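Local coordinates for protein bifunctional dTDP-4-dehydrorhamnose 3,5-epimerase/dTDP-4-dehydrorhamnose reductase (Arabidopsis thaliana, PDB 4QQR) that converts dTDP-4-keto-6-deoxyglucose into dTDP-L-rhamnose by 3,5-epimerisation and NADPH-dependent 4-keto reduction, and can also form UDP-L-rhamnose, at residues Phe15-Lys20 / Lys30-Gln35; Val84-Thr89 / Gly141-Lys146; Phe117-Gly122 / Val191-Ser196; Glu278-Lys283 / Ile287-Glu292. One frame throughout, in Å; residues are numbered along the deposited sequence.

Contact 1: residues Phe15-Lys20 / Lys30-Gln35; sequences FLIYGK and KLCEAQ
The thiol sulfur of C32 is held between F15 and I17, two side chains that leave strand 14-18 on the same face. The strand, helix 23-34 and strand 38-41 form the opening beta-alpha-beta unit of the Rossmann fold, and C32 is where the last turns of the helix settle on the sheet. SG comes within 3.7 Å of CD2 of F15. Seen from the ring it stands obliquely, 66° off the normal and 4.9 Å from the centroid of F15, a Cys sulfur-aromatic contact. The sulfur lies beside its own backbone N and anti to the carbonyl carbon (chi1 -72°), which turns it off the helix and down onto the strand. Y39 of the neighbouring parallel strand packs against both C32 and I17, while F15 meets the rings of F65 and H63 and also touches I208 of helix 200-212. L16 and Y18 face the other layer, where helix 49-59 covers them. The contact is thus a buried apolar one between helix and sheet. The side chain of I17 is about 7 Å from those of I24 and Y111, which by similarity bind NADPH. The I17 chain runs out extended (chi2 170°), and its terminal CD1 stops 4.2 Å from SG of C32.

Contact 2: residues Val84-Thr89 / Gly141-Lys146; sequences VETIRT and GSFYSK
F143, at the start of helix 143-155, pushes its ring edge toward helix 80-103, and T86 lies against the edges of both F143 and Y144. CZ of F143 meets CG1 of I87 at 3.9 Å, with the carbon lying in the ring plane, and OG1 of T86 stands 4.2 Å from the neighbouring CE2 of F143. The phenyl group reaches across because CG is anti to the backbone N (chi1 167°). Y144 also presents an edge: its CE1 is 4.2 Å from the methyl CG2 of T86, the two side chains crossing at about a right angle. Y144 begins a match to the YxxxK motif of short-chain dehydrogenases/reductases, and its side chain is about 4 Å from that of V70, which by similarity binds NADPH. On the outer side, N157 and Y158 of the second subunit pack on F143 and I87, consistent with the helix-bundle dimer of this superfamily. The T86 hydroxyl is hydrogen-bonded within its own helix, to the backbone O of H82, a residue that also binds zinc. With that polar group engaged elsewhere, the two helices meet through carbon-rich ring edges and aliphatic branches, an association without directional bonds.

Contact 3: residues Phe117-Gly122 / Val191-Ser196; sequences FEYDSG and VDIPNS
Y119 and P194 carry the tight part of this contact: the phenol OH of Y119 donates to the carbonyl O of P194 over 2.8 Å. The acceptor lies in the plane of the tyrosine ring, at its edge, but the hydroxyl approaches from above the carbonyl plane, 53° out of it. CE2 of Y119 rests 4.2 Å from CG2 of I193, the side chains lying alongside and running opposite ways, and CB of P194 is 4.1 Å from OH of Y119. CG of Y119 lies beside the backbone N (chi1 -75°), and the ring spans the gap between two loops, one following strand 107-113 and the other preceding helix 200-212 of this RmlD-family reductase. A third loop braces both: N264 pairs with the backbone of Y119 and accepts, through OD1, from ND2 of N195. ND2 of N195 also donates to O of I193 at 3.0 Å, and its OD1 accepts from N of N265, which holds both ends of the amide. Away from the tyrosine the chain opens to solvent. There D120 forms an Asx turn, its OD2 accepting from N of G122 at 3.0 Å, from above the carboxylate plane. S121 and G122 are exposed on this side, as is V191 on the other loop. OD2 of D120 is also hydrogen-bonded to ND1 of H123, a zinc ligand, and as a second-shell group it could fix that imidazole's rotation.

Contact 4: residues Glu278-Lys283 / Ile287-Glu292; sequences ELMSIK and IKFVFE
Within the first turns of helix 282-291, I287 N donates to K283 O at 2.9 Å, nearly straight at 168°, in the i to i-4 pattern of an alpha helix. The turn then widens to pi type, with N of E292 reaching O of I287. S281 is at the N-cap position; its side chain makes no capping bond, but its backbone N is hydrogen-bonded to OE2 of E284. Ahead of the helix, M280 folds back over the second turn. Its SD lies 3.6 Å from CE2 of F289, at the ring edge, 75° off the normal: a Met-aromatic contact. The same SD is 3.6 Å from CD of K288, whose chain crosses the methionine at about a right angle. A bend at the last torsion of M280 (chi3 52°) swings the methyl CE to 3.9 Å from CD of K288. CG of K288 lies over one face of the F289 ring, toward its rim, so the phenyl group has sulfur at its edge and a methylene above it. E202 of helix 200-212 touches F289 and accepts through OE2 from N of M280. I287 packs on M235 and Y239 of helix 229-239, and K283 forms a salt bridge with E231 there. Thioether, lysine methylenes and ring edge thus pack the segment leading into the helix against its later turns by dispersion, while the charged end of K288 leads away.

Overall arrangement
Contact 1 is the buried one, a sulfur against apolar groups between helix and sheet of the Rossmann fold, whereas contact 4 lies at the surface, within and just ahead of a single C-terminal helix. Both use sulfur against a ring, obliquely in contact 1 and at the edge in contact 4. Contacts 2 and 3 are partly buried. Their segments alternate along the chain, and their nearest atoms are about 6 Å apart; contact 2 joins two helices beside the second subunit, contact 3 two loops through a phenol-carbonyl bond. Contact 3 approaches contact 4 to about 5 Å. Contacts 1 and 3 lie on opposite sides of the chain's centre, as do contacts 2 and 4.

Contact 1: residues Phe15-Lys20 / Lys30-Gln35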
loop_
_atom_site.group_PDB
_atom_site.type_symbol
_atom_site.label_atom_id
_atom_site.label_comp_id
_atom_site.label_asym_id
_atom_site.label_seq_id
_atom_site.Cartn_x
_atom_site.Cartn_y
_atom_site.Cartn_z
ATOM N N PHE A 15 7.727 5.327 -26.913
ATOM C CA PHE A 15 7.541 5.433 -25.465
ATOM C C PHE A 15 6.249 6.100 -25.076
ATOM O O PHE A 15 5.903 7.164 -25.602
ATOM C CB PHE A 15 8.698 6.171 -24.794
ATOM C CG PHE A 15 10.032 5.491 -24.943
ATOM C CD1 PHE A 15 10.125 4.199 -25.430
ATOM C CD2 PHE A 15 11.193 6.147 -24.585
ATOM C CE1 PHE A 15 11.352 3.577 -25.559
ATOM C CE2 PHE A 15 12.422 5.530 -24.710
ATOM C CZ PHE A 15 12.505 4.245 -25.197
ATOM N N LEU A 16 5.534 5.461 -24.153
ATOM C CA LEU A 16 4.405 6.095 -23.497
ATOM C C LEU A 16 4.929 6.680 -22.187
ATOM O O LEU A 16 5.545 5.978 -21.390
ATOM C CB LEU A 16 3.268 5.097 -23.255
ATOM C CG LEU A 16 1.998 5.633 -22.573
ATOM C CD1 LEU A 16 1.366 6.769 -23.377
ATOM C CD2 LEU A 16 0.976 4.509 -22.329
ATOM N N ILE A 17 4.722 7.977 -21.987
ATOM C CA ILE A 17 5.230 8.648 -20.800
ATOM C C ILE A 17 4.088 9.260 -19.995
ATOM O O ILE A 17 3.188 9.878 -20.554
ATOM C CB ILE A 17 6.264 9.729 -21.175
ATOM C CG1 ILE A 17 7.431 9.090 -21.944
ATOM C CG2 ILE A 17 6.755 10.448 -19.931
ATOM C CD1 ILE A 17 8.393 10.092 -22.586
ATOM N N TYR A 18 4.116 9.070 -18.681
ATOM C CA TYR A 18 3.123 9.696 -17.812
ATOM C C TYR A 18 3.742 10.800 -16.968
ATOM O O TYR A 18 4.813 10.622 -16.397
ATOM C CB TYR A 18 2.375 8.651 -16.962
ATOM C CG TYR A 18 1.355 7.901 -17.788
ATOM C CD1 TYR A 18 1.692 6.715 -18.433
ATOM C CD2 TYR A 18 0.073 8.409 -17.975
ATOM C CE1 TYR A 18 0.769 6.036 -19.216
ATOM C CE2 TYR A 18 -0.855 7.744 -18.762
ATOM C CZ TYR A 18 -0.502 6.555 -19.375
ATOM O OH TYR A 18 -1.417 5.885 -20.151
ATOM N N GLY A 19 3.079 11.954 -16.944
ATOM C CA GLY A 19 3.555 13.119 -16.217
ATOM C C GLY A 19 4.217 14.210 -17.044
ATOM O O GLY A 19 5.334 14.617 -16.721
ATOM N N LYS A 20 3.559 14.710 -18.094
ATOM C CA LYS A 20 4.132 15.846 -18.842
ATOM C C LYS A 20 4.188 17.102 -17.970
ATOM O O LYS A 20 5.099 17.927 -18.084
ATOM C CB LYS A 20 3.390 16.121 -20.165
ATOM C CG LYS A 20 1.999 16.755 -20.065
ATOM C CD LYS A 20 1.449 17.126 -21.454
ATOM C CE LYS A 20 2.444 18.005 -22.224
ATOM N NZ LYS A 20 1.976 18.457 -23.583
ATOM N N LYS A 30 11.690 15.763 -23.874
ATOM C CA LYS A 30 12.734 16.491 -24.578
ATOM C C LYS A 30 13.881 15.581 -25.007
ATOM O O LYS A 30 14.451 15.769 -26.063
ATOM C CB LYS A 30 13.227 17.673 -23.735
ATOM C CG LYS A 30 12.089 18.637 -23.361
ATOM C CD LYS A 30 12.599 20.060 -23.083
ATOM C CE LYS A 30 11.451 21.086 -23.038
ATOM N NZ LYS A 30 10.603 20.980 -21.804
ATOM N N LEU A 31 14.191 14.570 -24.207
ATOM C CA LEU A 31 15.252 13.637 -24.573
ATOM C C LEU A 31 14.876 12.746 -25.755
ATOM O O LEU A 31 15.698 12.466 -26.629
ATOM C CB LEU A 31 15.636 12.794 -23.369
ATOM C CG LEU A 31 16.603 13.512 -22.439
ATOM C CD1 LEU A 31 16.579 12.882 -21.062
ATOM C CD2 LEU A 31 17.991 13.456 -23.034
ATOM N N CYS A 32 13.626 12.302 -25.765
ATOM C CA CYS A 32 13.093 11.524 -26.866
ATOM C C CYS A 32 13.121 12.347 -28.150
ATOM O O CYS A 32 13.406 11.813 -29.224
ATOM C CB CYS A 32 11.663 11.075 -26.561
ATOM S SG CYS A 32 11.516 9.778 -25.301
ATOM N N GLU A 33 12.813 13.641 -28.042
ATOM C CA GLU A 33 12.927 14.530 -29.199
ATOM C C GLU A 33 14.366 14.528 -29.680
ATOM O O GLU A 33 14.638 14.269 -30.850
ATOM C CB GLU A 33 12.487 15.964 -28.876
ATOM C CG GLU A 33 10.995 16.202 -28.996
ATOM C CD GLU A 33 10.511 17.369 -28.137
ATOM O OE1 GLU A 33 11.351 18.190 -27.687
ATOM O OE2 GLU A 33 9.283 17.458 -27.903
ATOM N N ALA A 34 15.282 14.788 -28.752
ATOM C CA ALA A 34 16.685 14.968 -29.090
ATOM C C ALA A 34 17.314 13.694 -29.634
ATOM O O ALA A 34 18.259 13.764 -30.427
ATOM C CB ALA A 34 17.463 15.489 -27.895
ATOM N N GLN A 35 16.790 12.537 -29.222
ATOM C CA GLN A 35 17.339 11.247 -29.672
ATOM C C GLN A 35 16.554 10.629 -30.825
ATOM O O GLN A 35 16.854 9.511 -31.249
ATOM C CB GLN A 35 17.360 10.222 -28.536
ATOM C CG GLN A 35 18.448 10.380 -27.501
ATOM C CD GLN A 35 18.515 9.155 -26.586
ATOM O OE1 GLN A 35 18.452 8.014 -27.055
ATOM N NE2 GLN A 35 18.617 9.387 -25.278
#

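Contact 2: residues Val84-Thr89 / Gly141-Lys146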
loop_
_atom_site.group_PDB
_atom_site.type_symbol
_atom_site.label_atom_id
_atom_site.label_comp_id
_atom_site.label_asym_id
_atom_site.label_seq_id
_atom_site.Cartn_x
_atom_site.Cartn_y
_atom_site.Cartn_z
ATOM N N VAL A 84 -4.978 11.499 0.799
ATOM C CA VAL A 84 -5.836 10.690 -0.064
ATOM C C VAL A 84 -5.435 10.917 -1.506
ATOM O O VAL A 84 -5.357 9.974 -2.294
ATOM C CB VAL A 84 -7.357 10.983 0.136
ATOM C CG1 VAL A 84 -8.173 10.450 -1.028
ATOM C CG2 VAL A 84 -7.856 10.374 1.441
ATOM N N GLU A 85 -5.135 12.167 -1.833
ATOM C CA GLU A 85 -4.754 12.526 -3.187
ATOM C C GLU A 85 -3.498 11.774 -3.635
ATOM O O GLU A 85 -3.399 11.379 -4.781
ATOM C CB GLU A 85 -4.597 14.043 -3.336
ATOM N N THR A 86 -2.555 11.541 -2.731
ATOM C CA THR A 86 -1.350 10.813 -3.128
ATOM C C THR A 86 -1.615 9.306 -3.205
ATOM O O THR A 86 -0.952 8.576 -3.946
ATOM C CB THR A 86 -0.167 11.089 -2.188
ATOM O OG1 THR A 86 -0.296 12.397 -1.625
ATOM C CG2 THR A 86 1.148 11.009 -2.962
ATOM N N ILE A 87 -2.584 8.840 -2.427
ATOM C CA ILE A 87 -2.928 7.426 -2.419
ATOM C C ILE A 87 -3.606 7.036 -3.725
ATOM O O ILE A 87 -3.391 5.944 -4.246
ATOM C CB ILE A 87 -3.857 7.074 -1.242
ATOM C CG1 ILE A 87 -3.085 7.118 0.077
ATOM C CG2 ILE A 87 -4.477 5.702 -1.449
ATOM C CD1 ILE A 87 -3.956 6.921 1.298
ATOM N N ARG A 88 -4.422 7.942 -4.251
ATOM C CA ARG A 88 -5.157 7.689 -5.483
ATOM C C ARG A 88 -4.232 7.612 -6.693
ATOM O O ARG A 88 -4.423 6.779 -7.577
ATOM C CB ARG A 88 -6.219 8.767 -5.702
ATOM C CG ARG A 88 -6.977 8.635 -7.012
ATOM C CD ARG A 88 -7.575 9.966 -7.432
ATOM N NE ARG A 88 -7.493 10.956 -6.364
ATOM C CZ ARG A 88 -8.476 11.790 -6.041
ATOM N NH1 ARG A 88 -9.623 11.755 -6.707
ATOM N NH2 ARG A 88 -8.314 12.660 -5.053
ATOM N N THR A 89 -3.229 8.483 -6.729
ATOM C CA THR A 89 -2.307 8.518 -7.843
ATOM C C THR A 89 -1.030 7.703 -7.639
ATOM O O THR A 89 -0.595 7.018 -8.560
ATOM C CB THR A 89 -1.998 9.972 -8.328
ATOM O OG1 THR A 89 -0.752 9.989 -9.039
ATOM C CG2 THR A 89 -1.881 10.911 -7.189
ATOM N N GLY A 141 8.519 6.992 9.284
ATOM C CA GLY A 141 7.678 7.678 10.242
ATOM C C GLY A 141 6.607 8.431 9.484
ATOM O O GLY A 141 5.413 8.162 9.654
ATOM N N SER A 142 7.029 9.351 8.618
ATOM C CA SER A 142 6.091 10.241 7.931
ATOM C C SER A 142 5.223 9.522 6.881
ATOM O O SER A 142 5.617 8.493 6.321
ATOM C CB SER A 142 6.827 11.441 7.308
ATOM O OG SER A 142 7.265 11.172 5.979
ATOM N N PHE A 143 4.042 10.076 6.628
ATOM C CA PHE A 143 3.091 9.497 5.671
ATOM C C PHE A 143 3.674 9.261 4.277
ATOM O O PHE A 143 3.586 8.157 3.731
ATOM C CB PHE A 143 1.849 10.377 5.546
ATOM C CG PHE A 143 0.981 10.028 4.370
ATOM C CD1 PHE A 143 0.064 8.978 4.455
ATOM C CD2 PHE A 143 1.085 10.743 3.167
ATOM C CE1 PHE A 143 -0.735 8.649 3.373
ATOM C CE2 PHE A 143 0.286 10.425 2.081
ATOM C CZ PHE A 143 -0.632 9.374 2.184
ATOM N N TYR A 144 4.247 10.306 3.701
ATOM C CA TYR A 144 4.813 10.194 2.372
ATOM C C TYR A 144 5.802 9.031 2.323
ATOM O O TYR A 144 5.750 8.191 1.430
ATOM C CB TYR A 144 5.485 11.507 1.935
ATOM C CG TYR A 144 5.835 11.480 0.471
ATOM C CD1 TYR A 144 4.838 11.550 -0.487
ATOM C CD2 TYR A 144 7.150 11.336 0.047
ATOM C CE1 TYR A 144 5.136 11.497 -1.824
ATOM C CE2 TYR A 144 7.464 11.280 -1.292
ATOM C CZ TYR A 144 6.450 11.356 -2.228
ATOM O OH TYR A 144 6.727 11.307 -3.580
ATOM N N SER A 145 6.672 8.973 3.325
ATOM C CA SER A 145 7.713 7.952 3.409
ATOM C C SER A 145 7.179 6.523 3.525
ATOM O O SER A 145 7.658 5.605 2.856
ATOM C CB SER A 145 8.614 8.248 4.597
ATOM O OG SER A 145 9.944 7.999 4.225
ATOM N N LYS A 146 6.193 6.337 4.394
ATOM C CA LYS A 146 5.622 5.021 4.601
ATOM C C LYS A 146 4.916 4.591 3.316
ATOM O O LYS A 146 5.024 3.442 2.883
ATOM C CB LYS A 146 4.654 5.055 5.783
ATOM C CG LYS A 146 4.510 3.733 6.521
ATOM C CD LYS A 146 3.535 3.862 7.697
ATOM C CE LYS A 146 3.707 5.206 8.420
ATOM N NZ LYS A 146 3.962 5.037 9.872
#

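Contact 3: residues Phe117-Gly122 / Val191-Ser196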
loop_
_atom_site.group_PDB
_atom_site.type_symbol
_atom_site.label_atom_id
_atom_site.label_comp_id
_atom_site.label_asym_id
_atom_site.label_seq_id
_atom_site.Cartn_x
_atom_site.Cartn_y
_atom_site.Cartn_z
ATOM N N PHE A 117 15.031 5.862 3.266
ATOM C CA PHE A 117 16.074 5.246 4.045
ATOM C C PHE A 117 16.704 6.303 4.943
ATOM O O PHE A 117 16.587 7.510 4.681
ATOM C CB PHE A 117 17.103 4.606 3.122
ATOM C CG PHE A 117 16.693 3.257 2.592
ATOM C CD1 PHE A 117 16.889 2.104 3.347
ATOM C CD2 PHE A 117 16.117 3.132 1.338
ATOM C CE1 PHE A 117 16.525 0.861 2.868
ATOM C CE2 PHE A 117 15.744 1.873 0.855
ATOM C CZ PHE A 117 15.950 0.742 1.630
ATOM N N GLU A 118 17.362 5.868 6.011
ATOM C CA GLU A 118 18.001 6.815 6.933
ATOM C C GLU A 118 19.275 6.248 7.581
ATOM O O GLU A 118 19.337 5.058 7.902
ATOM C CB GLU A 118 17.008 7.240 8.009
ATOM C CG GLU A 118 17.550 8.243 8.989
ATOM C CD GLU A 118 16.562 8.584 10.087
ATOM O OE1 GLU A 118 15.770 7.700 10.484
ATOM O OE2 GLU A 118 16.585 9.750 10.543
ATOM N N TYR A 119 20.287 7.095 7.750
ATOM C CA TYR A 119 21.512 6.699 8.448
ATOM C C TYR A 119 21.197 5.959 9.761
ATOM O O TYR A 119 20.427 6.451 10.588
ATOM C CB TYR A 119 22.402 7.929 8.716
ATOM C CG TYR A 119 23.134 8.477 7.492
ATOM C CD1 TYR A 119 23.909 7.647 6.683
ATOM C CD2 TYR A 119 23.043 9.821 7.150
ATOM C CE1 TYR A 119 24.573 8.144 5.566
ATOM C CE2 TYR A 119 23.697 10.329 6.036
ATOM C CZ TYR A 119 24.464 9.486 5.249
ATOM O OH TYR A 119 25.123 9.996 4.143
ATOM N N ASP A 120 21.772 4.766 9.921
ATOM C CA ASP A 120 21.535 3.942 11.111
ATOM C C ASP A 120 22.789 3.216 11.621
ATOM O O ASP A 120 23.886 3.392 11.076
ATOM C CB ASP A 120 20.396 2.937 10.872
ATOM C CG ASP A 120 20.744 1.862 9.840
ATOM O OD1 ASP A 120 19.838 1.067 9.498
ATOM O OD2 ASP A 120 21.900 1.796 9.362
ATOM N N SER A 121 22.607 2.387 12.651
ATOM C CA SER A 121 23.699 1.609 13.251
ATOM C C SER A 121 24.492 0.742 12.259
ATOM O O SER A 121 25.664 0.429 12.492
ATOM C CB SER A 121 23.151 0.698 14.347
ATOM O OG SER A 121 23.129 -0.648 13.898
ATOM N N GLY A 122 23.848 0.338 11.170
ATOM C CA GLY A 122 24.461 -0.573 10.216
ATOM C C GLY A 122 24.811 0.129 8.920
ATOM O O GLY A 122 25.429 -0.460 8.025
ATOM N N VAL A 191 21.752 22.745 6.345
ATOM C CA VAL A 191 21.987 21.748 7.385
ATOM C C VAL A 191 23.348 21.068 7.339
ATOM O O VAL A 191 23.816 20.534 8.358
ATOM C CB VAL A 191 20.926 20.654 7.315
ATOM C CG1 VAL A 191 20.654 20.087 8.710
ATOM C CG2 VAL A 191 19.654 21.204 6.666
ATOM N N ASP A 192 23.949 21.066 6.149
ATOM C CA ASP A 192 25.187 20.331 5.857
ATOM C C ASP A 192 25.261 18.849 6.248
ATOM O O ASP A 192 25.959 18.492 7.197
ATOM C CB ASP A 192 26.386 21.041 6.452
ATOM C CG ASP A 192 27.685 20.540 5.870
ATOM O OD1 ASP A 192 27.795 20.486 4.620
ATOM O OD2 ASP A 192 28.582 20.193 6.667
ATOM N N ILE A 193 24.574 17.992 5.494
ATOM C CA ILE A 193 24.674 16.543 5.670
ATOM C C ILE A 193 25.060 15.905 4.338
ATOM O O ILE A 193 24.419 16.169 3.317
ATOM C CB ILE A 193 23.316 15.914 6.104
ATOM C CG1 ILE A 193 22.584 16.779 7.145
ATOM C CG2 ILE A 193 23.497 14.474 6.588
ATOM C CD1 ILE A 193 22.769 16.310 8.577
ATOM N N PRO A 194 26.104 15.058 4.340
ATOM C CA PRO A 194 26.447 14.273 3.145
ATOM C C PRO A 194 25.236 13.439 2.727
ATOM O O PRO A 194 24.654 12.740 3.574
ATOM C CB PRO A 194 27.544 13.320 3.640
ATOM C CG PRO A 194 27.952 13.805 4.954
ATOM C CD PRO A 194 26.876 14.654 5.525
ATOM N N ASN A 195 24.857 13.507 1.455
ATOM C CA ASN A 195 23.720 12.731 0.953
ATOM C C ASN A 195 23.994 12.151 -0.431
ATOM O O ASN A 195 24.788 12.706 -1.188
ATOM C CB ASN A 195 22.454 13.597 0.916
ATOM C CG ASN A 195 21.689 13.602 2.252
ATOM O OD1 ASN A 195 20.930 12.687 2.551
ATOM N ND2 ASN A 195 21.888 14.645 3.045
ATOM N N SER A 196 23.352 11.032 -0.756
ATOM C CA SER A 196 23.301 10.557 -2.143
ATOM C C SER A 196 22.329 11.415 -2.953
ATOM O O SER A 196 21.265 11.795 -2.465
ATOM C CB SER A 196 22.897 9.080 -2.226
ATOM O OG SER A 196 24.030 8.235 -2.128
#

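Contact 4: residues Glu278-Lys283 / Ile287-Glu292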
loop_
_atom_site.group_PDB
_atom_site.type_symbol
_atom_site.label_atom_id
_atom_site.label_comp_id
_atom_site.label_asym_id
_atom_site.label_seq_id
_atom_site.Cartn_x
_atom_site.Cartn_y
_atom_site.Cartn_z
ATOM N N GLU A 278 30.296 3.748 -17.143
ATOM C CA GLU A 278 30.480 5.155 -17.446
ATOM C C GLU A 278 29.829 6.092 -16.410
ATOM O O GLU A 278 29.999 7.313 -16.478
ATOM C CB GLU A 278 29.863 5.391 -18.816
ATOM C CG GLU A 278 29.047 4.141 -19.219
ATOM C CD GLU A 278 27.920 4.439 -20.180
ATOM O OE1 GLU A 278 27.041 3.564 -20.324
ATOM O OE2 GLU A 278 27.924 5.535 -20.792
ATOM N N LEU A 279 29.071 5.536 -15.464
ATOM C CA LEU A 279 28.392 6.365 -14.459
ATOM C C LEU A 279 29.393 7.101 -13.569
ATOM O O LEU A 279 30.246 6.475 -12.944
ATOM C CB LEU A 279 27.447 5.532 -13.606
ATOM C CG LEU A 279 26.638 6.222 -12.504
ATOM C CD1 LEU A 279 25.731 7.271 -13.080
ATOM C CD2 LEU A 279 25.818 5.203 -11.760
ATOM N N MET A 280 29.273 8.426 -13.510
ATOM C CA MET A 280 30.200 9.249 -12.741
ATOM C C MET A 280 29.711 9.530 -11.321
ATOM O O MET A 280 28.508 9.471 -11.041
ATOM C CB MET A 280 30.416 10.573 -13.449
ATOM C CG MET A 280 30.632 10.441 -14.935
ATOM S SD MET A 280 30.736 12.080 -15.667
ATOM C CE MET A 280 31.991 12.823 -14.621
ATOM N N SER A 281 30.646 9.848 -10.429
ATOM C CA SER A 281 30.274 10.212 -9.066
ATOM C C SER A 281 29.734 11.634 -9.004
ATOM O O SER A 281 29.929 12.416 -9.939
ATOM C CB SER A 281 31.454 10.049 -8.117
ATOM O OG SER A 281 31.723 8.679 -7.920
ATOM N N ILE A 282 29.062 11.963 -7.899
ATOM C CA ILE A 282 28.351 13.235 -7.813
ATOM C C ILE A 282 29.259 14.384 -8.135
ATOM O O ILE A 282 28.981 15.151 -9.061
ATOM C CB ILE A 282 27.733 13.520 -6.448
ATOM C CG1 ILE A 282 27.924 12.333 -5.508
ATOM C CG2 ILE A 282 26.260 13.955 -6.619
ATOM C CD1 ILE A 282 29.230 12.346 -4.747
ATOM N N LYS A 283 30.354 14.484 -7.385
ATOM C CA LYS A 283 31.270 15.611 -7.535
ATOM C C LYS A 283 31.687 15.813 -8.984
ATOM O O LYS A 283 31.479 16.903 -9.532
ATOM C CB LYS A 283 32.455 15.516 -6.565
ATOM C CG LYS A 283 32.003 15.621 -5.099
ATOM C CD LYS A 283 33.154 15.852 -4.127
ATOM C CE LYS A 283 32.670 15.735 -2.676
ATOM N NZ LYS A 283 33.801 15.773 -1.693
ATOM N N ILE A 287 30.330 18.755 -11.475
ATOM C CA ILE A 287 31.229 19.628 -12.232
ATOM C C ILE A 287 30.927 19.621 -13.728
ATOM O O ILE A 287 30.763 20.671 -14.349
ATOM C CB ILE A 287 32.736 19.261 -12.034
ATOM C CG1 ILE A 287 33.213 19.629 -10.626
ATOM C CG2 ILE A 287 33.593 19.952 -13.076
ATOM C CD1 ILE A 287 32.732 20.994 -10.157
ATOM N N LYS A 288 30.844 18.421 -14.290
ATOM C CA LYS A 288 30.759 18.246 -15.728
ATOM C C LYS A 288 29.385 18.588 -16.301
ATOM O O LYS A 288 29.287 19.143 -17.399
ATOM C CB LYS A 288 31.147 16.814 -16.101
ATOM C CG LYS A 288 30.714 16.415 -17.493
ATOM C CD LYS A 288 31.022 14.964 -17.790
ATOM C CE LYS A 288 30.804 14.672 -19.273
ATOM N NZ LYS A 288 31.562 15.651 -20.130
ATOM N N PHE A 289 28.327 18.272 -15.564
ATOM C CA PHE A 289 26.981 18.412 -16.113
ATOM C C PHE A 289 26.280 19.660 -15.647
ATOM O O PHE A 289 25.379 20.162 -16.330
ATOM C CB PHE A 289 26.109 17.206 -15.762
ATOM C CG PHE A 289 26.502 15.950 -16.467
ATOM C CD1 PHE A 289 26.039 15.694 -17.751
ATOM C CD2 PHE A 289 27.333 15.026 -15.851
ATOM C CE1 PHE A 289 26.399 14.537 -18.402
ATOM C CE2 PHE A 289 27.695 13.867 -16.495
ATOM C CZ PHE A 289 27.233 13.614 -17.767
ATOM N N VAL A 290 26.672 20.153 -14.477
ATOM C CA VAL A 290 25.917 21.236 -13.860
ATOM C C VAL A 290 26.687 22.550 -13.824
ATOM O O VAL A 290 26.237 23.543 -14.392
ATOM C CB VAL A 290 25.393 20.848 -12.458
ATOM C CG1 VAL A 290 24.625 22.000 -11.843
ATOM C CG2 VAL A 290 24.507 19.609 -12.563
ATOM N N PHE A 291 27.855 22.544 -13.189
ATOM C CA PHE A 291 28.596 23.779 -12.927
ATOM C C PHE A 291 29.450 24.335 -14.090
ATOM O O PHE A 291 29.391 25.533 -14.375
ATOM C CB PHE A 291 29.427 23.626 -11.656
ATOM C CG PHE A 291 28.598 23.483 -10.406
ATOM C CD1 PHE A 291 27.810 24.534 -9.959
ATOM C CD2 PHE A 291 28.612 22.304 -9.671
ATOM C CE1 PHE A 291 27.050 24.408 -8.804
ATOM C CE2 PHE A 291 27.852 22.180 -8.511
ATOM C CZ PHE A 291 27.067 23.232 -8.085
ATOM N N GLU A 292 30.242 23.489 -14.747
ATOM C CA GLU A 292 31.057 23.943 -15.884
ATOM C C GLU A 292 30.276 24.533 -17.076
ATOM O O GLU A 292 30.705 25.538 -17.645
ATOM C CB GLU A 292 32.027 22.860 -16.368
ATOM C CG GLU A 292 33.320 22.809 -15.586
ATOM C CD GLU A 292 34.243 21.705 -16.073
ATOM O OE1 GLU A 292 33.834 20.978 -17.006
ATOM O OE2 GLU A 292 35.367 21.557 -15.526
#